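Local coordinates for putative ABC transporter, periplasmic binding protein, amino acid (Neisseria gonorrhoeae, PDB 2YJP), which binds L-cysteine and probably serves as the periplasmic solute receptor of an amino acid ABC transporter, at residues A107-Y112 with I121-T126; D139-V144 with I239-Q244. The protein carries 1 engineered substitution. All blocks are in the same frame, centred on the assembly; numbering follows the deposited sequence.

Contact 1 (A107-Y112 with I121-T126); sequences ANRVEY and ILANFT. With CYS (cysteine), chain D.
The guanidinium of Arg109 has one face against the ring of Phe125. Phe125 CD1 sits over the centre of the group, 3.3 Å from Arg109 CZ. The two planes are 37° apart, so this is a tilted contact and not a flat stack. Arg109 CD also lies over the ring face, 4.1 Å from its centroid, as a CH-pi contact. Val110 CG2 comes to the ring edge near Phe125 CZ.

The edge of the guanidinium is used for polar bonds. Arg109 NH1 donates to Ala123 O at 2.9 Å. The oxygen lies in the guanidinium plane, and the donor is nearly in line with the carbonyl bond. Arg109 NH2 donates to OXT of the bound cysteine at 3.0 Å, also at the edge. A weak bond runs from Arg109 NH1 to the cysteine O. The bend in the arginine chain at chi3 (-68°) turns its end toward the ligand, while CD packs on Ala123 CB at 3.6 Å.

The loop grips the ligand as well. Thr126 N reaches the cysteine O at 2.8 Å in an almost straight bond (177°). The cysteine N gives bonds to Asn124 O and Thr126 OG1. The ligand carboxylate and amino group are thus both read here, in the amino acid pocket of a family 3 solute-binding protein. Arg131, Thr174 and Asp212 also hydrogen-bond the ligand. Arg109 NE bonds to Ala106 O, which further fixes the guanidinium.

Arg109 lies on helix 109-114, and Ile121 CD1 packs against the backbone O of Arg109. The loop 122-126 leaves strand 120-121 and leads to helix 129-132. Its backbone also bonds to strand 237-244, through Phe125 to Ala240.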
loop_
_atom_site.group_PDB
_atom_site.type_symbol
_atom_site.label_atom_id
_atom_site.label_comp_id
_atom_site.label_asym_id
_atom_site.label_seq_id
_atom_site.Cartn_x
_atom_site.Cartn_y
_atom_site.Cartn_z
ATOM N N ALA A 107 -5.270 -7.477 -5.212
ATOM C CA ALA A 107 -5.818 -8.820 -5.049
ATOM C C ALA A 107 -4.811 -9.971 -5.236
ATOM O O ALA A 107 -5.131 -11.088 -4.908
ATOM C CB ALA A 107 -7.041 -9.041 -5.981
ATOM N N ASN A 108 -3.612 -9.702 -5.746
ATOM C CA ASN A 108 -2.675 -10.794 -6.088
ATOM C C ASN A 108 -1.558 -10.930 -5.081
ATOM O O ASN A 108 -0.726 -11.858 -5.191
ATOM C CB ASN A 108 -2.009 -10.553 -7.461
ATOM C CG ASN A 108 -2.934 -10.888 -8.620
ATOM O OD1 ASN A 108 -3.945 -11.536 -8.431
ATOM N ND2 ASN A 108 -2.606 -10.410 -9.801
ATOM N N ARG A 109 -1.523 -10.001 -4.120
ATOM C CA ARG A 109 -0.401 -9.936 -3.189
ATOM C C ARG A 109 -0.177 -11.244 -2.437
ATOM O O ARG A 109 0.939 -11.700 -2.392
ATOM C CB ARG A 109 -0.517 -8.777 -2.217
ATOM C CG ARG A 109 -0.317 -7.416 -2.901
ATOM C CD ARG A 109 -0.581 -6.291 -1.908
ATOM N NE ARG A 109 -1.998 -6.262 -1.561
ATOM C CZ ARG A 109 -2.563 -5.247 -0.940
ATOM N NH1 ARG A 109 -1.808 -4.230 -0.604
ATOM N NH2 ARG A 109 -3.854 -5.260 -0.670
ATOM N N VAL A 110 -1.244 -11.825 -1.882
ATOM C CA VAL A 110 -1.175 -13.060 -1.162
ATOM C C VAL A 110 -0.725 -14.201 -2.102
ATOM O O VAL A 110 0.255 -14.875 -1.801
ATOM C CB VAL A 110 -2.544 -13.407 -0.479
ATOM C CG1 VAL A 110 -2.572 -14.880 -0.001
ATOM C CG2 VAL A 110 -2.827 -12.444 0.678
ATOM N N GLU A 111 -1.423 -14.390 -3.224
ATOM C CA GLU A 111 -1.061 -15.413 -4.197
ATOM C C GLU A 111 0.415 -15.373 -4.697
ATOM O O GLU A 111 1.023 -16.389 -4.920
ATOM C CB GLU A 111 -2.042 -15.371 -5.399
ATOM C CG GLU A 111 -1.696 -16.378 -6.517
ATOM C CD GLU A 111 -1.626 -17.843 -6.019
ATOM O OE1 GLU A 111 -2.495 -18.302 -5.256
ATOM O OE2 GLU A 111 -0.702 -18.585 -6.381
ATOM N N TYR A 112 0.969 -14.184 -4.853
ATOM C CA TYR A 112 2.273 -14.025 -5.490
ATOM C C TYR A 112 3.349 -14.413 -4.519
ATOM O O TYR A 112 4.359 -15.001 -4.896
ATOM C CB TYR A 112 2.485 -12.561 -5.911
ATOM C CG TYR A 112 1.982 -12.181 -7.309
ATOM C CD1 TYR A 112 0.949 -12.773 -7.903
ATOM C CD2 TYR A 112 2.564 -11.229 -8.010
ATOM C CE1 TYR A 112 0.521 -12.392 -9.176
ATOM C CE2 TYR A 112 2.113 -10.833 -9.247
ATOM C CZ TYR A 112 1.113 -11.406 -9.836
ATOM O OH TYR A 112 0.740 -10.966 -11.096
ATOM N N ILE A 121 6.655 -9.123 -0.218
ATOM C CA ILE A 121 5.646 -8.160 -0.670
ATOM C C ILE A 121 5.924 -6.869 0.022
ATOM O O ILE A 121 5.980 -6.842 1.265
ATOM C CB ILE A 121 4.205 -8.580 -0.334
ATOM C CG1 ILE A 121 3.819 -9.782 -1.189
ATOM C CG2 ILE A 121 3.234 -7.357 -0.444
ATOM C CD1 ILE A 121 3.707 -9.456 -2.720
ATOM N N LEU A 122 6.116 -5.814 -0.782
ATOM C CA LEU A 122 6.164 -4.448 -0.265
ATOM C C LEU A 122 5.147 -3.637 -1.076
ATOM O O LEU A 122 5.388 -2.459 -1.384
ATOM C CB LEU A 122 7.581 -3.892 -0.394
ATOM C CG LEU A 122 8.477 -4.249 0.820
ATOM C CD1 LEU A 122 9.903 -3.884 0.652
ATOM C CD2 LEU A 122 7.937 -3.605 2.162
ATOM N N ALA A 123 4.029 -4.250 -1.454
ATOM C CA ALA A 123 2.969 -3.517 -2.121
ATOM C C ALA A 123 2.034 -2.925 -1.061
ATOM O O ALA A 123 0.933 -3.429 -0.825
ATOM C CB ALA A 123 2.199 -4.400 -3.115
ATOM N N ASN A 124 2.510 -1.839 -0.437
ATOM C CA ASN A 124 1.794 -1.082 0.610
ATOM C C ASN A 124 0.688 -1.869 1.347
ATOM O O ASN A 124 -0.497 -1.478 1.325
ATOM C CB ASN A 124 1.263 0.249 -0.001
ATOM C CG ASN A 124 1.225 1.378 1.008
ATOM O OD1 ASN A 124 0.179 2.018 1.223
ATOM N ND2 ASN A 124 2.387 1.646 1.644
ATOM N N PHE A 125 1.107 -2.874 2.111
ATOM C CA PHE A 125 0.279 -3.998 2.492
ATOM C C PHE A 125 -0.200 -3.951 3.942
ATOM O O PHE A 125 0.602 -4.096 4.905
ATOM C CB PHE A 125 1.081 -5.291 2.243
ATOM C CG PHE A 125 0.251 -6.531 2.088
ATOM C CD1 PHE A 125 -1.087 -6.482 1.739
ATOM C CD2 PHE A 125 0.853 -7.785 2.266
ATOM C CE1 PHE A 125 -1.815 -7.678 1.585
ATOM C CE2 PHE A 125 0.153 -8.957 2.115
ATOM C CZ PHE A 125 -1.163 -8.914 1.763
ATOM N N THR A 126 -1.498 -3.723 4.126
ATOM C CA THR A 126 -2.005 -3.555 5.464
ATOM C C THR A 126 -2.074 -4.935 6.115
ATOM O O THR A 126 -2.597 -5.887 5.537
ATOM C CB THR A 126 -3.403 -2.930 5.463
ATOM O OG1 THR A 126 -3.361 -1.629 4.834
ATOM C CG2 THR A 126 -3.949 -2.806 6.928
HETATM N N CYS D . -2.894 -0.847 2.200
HETATM C CA CYS D . -4.235 -1.306 1.770
HETATM C C CYS D . -4.248 -2.831 1.649
HETATM O O CYS D . -3.210 -3.487 1.969
HETATM C CB CYS D . -4.633 -0.714 0.425
HETATM S SG CYS D . -3.474 -1.037 -0.915
HETATM O OXT CYS D . -5.280 -3.384 1.259
#

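Contact 2 (D139-V144 with I239-Q244); sequences DPYMKV and IAPAVQ
Ile239 N donates to Met142 O at 2.7 Å in an almost straight bond (178°). The donor stands above the carbonyl plane of Met142. In return, Ile239 O accepts from Tyr141 N at 3.0 Å. A weak bond from Met142 N goes to the same oxygen. Tyr141 and Met142 therefore both face Ile239, which makes a classic beta bulge. Met142 and Ile239 form an antiparallel, hydrogen-bonded pair.

A water joins the segments further along. It donates to Tyr141 OH at 2.7 Å and to Ala240 O at 2.9 Å. Tyr141 OH is also bonded to Asp81, in helix 80-93.

The Tyr141 ring lies against Ile239 to Pro241. Ile239 O is over one face, offset toward the rim, and Pro241 CD is at the edge in the ring plane. Tyr141 CZ meets Ile239 CG2 at 3.6 Å. The first torsion of Tyr141 (chi1 58°) carries the ring to these residues, although the bond from CA to CB does not point at them.

On the other branch, Ile239 CD1 lies between the side chains of Met142 and Val144. It is 3.7 Å from Val144 CG1. Met142 runs alongside Ile239, pointing the same way, and Met142 CG is 3.5 Å from Ile239 CB, a tight contact. Pro140 and Ala240 pack through their CB atoms, and Pro241 CD rests near Asp139 O. Ile239 also touches Asn124 of the pocket loop, and the nearest approach of its side chain to the bound cysteine is about 4 Å.

The contact has one antiparallel bridge, where strand 237-244 meets the start of strand 142-151 in the mixed sheet. Few backbone bonds fix the register, and two of the three converge on one carbonyl at the bulge. Apolar side chains fill the surroundings, and the tyrosine hydroxyl is satisfied by the water and Asp81.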
loop_
_atom_site.group_PDB
_atom_site.type_symbol
_atom_site.label_atom_id
_atom_site.label_comp_id
_atom_site.label_asym_id
_atom_site.label_seq_id
_atom_site.Cartn_x
_atom_site.Cartn_y
_atom_site.Cartn_z
ATOM N N ASP A 139 7.836 -6.719 10.888
ATOM C CA ASP A 139 7.623 -5.451 11.553
ATOM C C ASP A 139 7.070 -4.397 10.651
ATOM O O ASP A 139 7.655 -4.142 9.606
ATOM C CB ASP A 139 8.952 -4.876 12.029
ATOM C CG ASP A 139 9.468 -5.547 13.258
ATOM O OD1 ASP A 139 8.850 -6.551 13.714
ATOM O OD2 ASP A 139 10.506 -5.058 13.757
ATOM N N PRO A 140 6.011 -3.709 11.121
ATOM C CA PRO A 140 5.374 -2.619 10.358
ATOM C C PRO A 140 6.317 -1.455 10.172
ATOM O O PRO A 140 7.176 -1.198 11.058
ATOM C CB PRO A 140 4.181 -2.198 11.204
ATOM C CG PRO A 140 4.299 -2.906 12.507
ATOM C CD PRO A 140 5.445 -3.903 12.461
ATOM N N TYR A 141 6.163 -0.768 9.031
ATOM C CA TYR A 141 6.866 0.480 8.789
ATOM C C TYR A 141 5.970 1.717 8.694
ATOM O O TYR A 141 6.456 2.835 8.865
ATOM C CB TYR A 141 7.793 0.373 7.569
ATOM C CG TYR A 141 7.128 -0.002 6.301
ATOM C CD1 TYR A 141 7.014 -1.339 5.947
ATOM C CD2 TYR A 141 6.621 0.965 5.416
ATOM C CE1 TYR A 141 6.424 -1.721 4.788
ATOM C CE2 TYR A 141 6.030 0.585 4.192
ATOM C CZ TYR A 141 5.920 -0.778 3.905
ATOM O OH TYR A 141 5.341 -1.228 2.724
ATOM N N MET A 142 4.674 1.523 8.449
ATOM C CA MET A 142 3.739 2.654 8.466
ATOM C C MET A 142 2.340 2.287 8.970
ATOM O O MET A 142 2.054 1.114 9.221
ATOM C CB MET A 142 3.707 3.385 7.125
ATOM C CG MET A 142 2.775 2.852 6.084
ATOM S SD MET A 142 2.751 3.884 4.575
ATOM C CE MET A 142 1.180 4.707 4.757
ATOM N N LYS A 143 1.507 3.300 9.161
ATOM C CA LYS A 143 0.115 3.108 9.577
ATOM C C LYS A 143 -0.800 3.907 8.661
ATOM O O LYS A 143 -0.360 4.894 8.095
ATOM C CB LYS A 143 -0.148 3.525 11.036
ATOM C CG LYS A 143 0.903 4.297 11.667
ATOM C CD LYS A 143 0.453 5.000 12.904
ATOM C CE LYS A 143 1.667 5.331 13.780
ATOM N NZ LYS A 143 1.599 6.664 14.328
ATOM N N VAL A 144 -2.055 3.475 8.550
ATOM C CA VAL A 144 -3.002 4.116 7.717
ATOM C C VAL A 144 -4.444 3.736 8.115
ATOM O O VAL A 144 -4.727 2.656 8.606
ATOM C CB VAL A 144 -2.646 3.834 6.176
ATOM C CG1 VAL A 144 -3.255 2.689 5.647
ATOM C CG2 VAL A 144 -3.211 4.842 5.348
ATOM N N ILE A 239 0.894 -1.048 8.150
ATOM C CA ILE A 239 1.375 -1.529 6.874
ATOM C C ILE A 239 2.779 -2.164 7.083
ATOM O O ILE A 239 3.635 -1.614 7.766
ATOM C CB ILE A 239 1.433 -0.371 5.854
ATOM C CG1 ILE A 239 0.007 -0.119 5.361
ATOM C CG2 ILE A 239 2.365 -0.715 4.710
ATOM C CD1 ILE A 239 -0.132 1.138 4.545
ATOM N N ALA A 240 3.008 -3.326 6.485
ATOM C CA ALA A 240 4.166 -4.153 6.865
ATOM C C ALA A 240 4.593 -4.938 5.674
ATOM O O ALA A 240 3.771 -5.159 4.830
ATOM C CB ALA A 240 3.798 -5.109 7.997
ATOM N N PRO A 241 5.878 -5.353 5.601
ATOM C CA PRO A 241 6.288 -6.287 4.542
ATOM C C PRO A 241 5.682 -7.651 4.808
ATOM O O PRO A 241 5.338 -7.962 5.957
ATOM C CB PRO A 241 7.801 -6.395 4.714
ATOM C CG PRO A 241 8.213 -5.252 5.711
ATOM C CD PRO A 241 6.971 -5.054 6.545
ATOM N N ALA A 242 5.562 -8.489 3.777
ATOM C CA ALA A 242 5.048 -9.855 3.996
ATOM C C ALA A 242 5.885 -10.891 3.257
ATOM O O ALA A 242 6.268 -10.652 2.102
ATOM C CB ALA A 242 3.595 -9.970 3.602
ATOM N N VAL A 243 6.160 -12.020 3.931
ATOM C CA VAL A 243 6.852 -13.144 3.298
ATOM C C VAL A 243 5.896 -14.322 3.277
ATOM O O VAL A 243 4.858 -14.271 3.938
ATOM C CB VAL A 243 8.141 -13.538 4.030
ATOM C CG1 VAL A 243 9.133 -12.396 4.000
ATOM C CG2 VAL A 243 7.840 -13.995 5.487
ATOM N N GLN A 244 6.256 -15.360 2.524
ATOM C CA GLN A 244 5.515 -16.630 2.493
ATOM C C GLN A 244 5.339 -17.151 3.898
ATOM O O GLN A 244 6.281 -17.096 4.702
ATOM C CB GLN A 244 6.273 -17.667 1.671
ATOM C CG GLN A 244 5.505 -18.915 1.299
ATOM C CD GLN A 244 6.339 -19.846 0.386
ATOM O OE1 GLN A 244 7.224 -20.528 0.867
ATOM N NE2 GLN A 244 6.060 -19.848 -0.928
HETATM O O HOH W 1 3.908 -3.535 2.460
#

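How the contacts relate
From the N terminus, contact 1 comes first. It closes a short loop, with eight residues between 107-112 and 121-126. Contact 2 follows in series, with no nesting or crossing. It closes a far longer loop, bringing 239-244 back to 139-144 across 94 residues. Segment 121-126 touches both segments of contact 2, mostly 239-244. Ile121 N probably bonds to Ala242 O, and Leu122 CD2 packs on Tyr141 OH. Ile239 and Ala240 lie between the pocket loop and segment 139-144. Together the contacts tie helix 109-114 and strand 120-121 to the returning strand 237-244 and the start of strand 142-151.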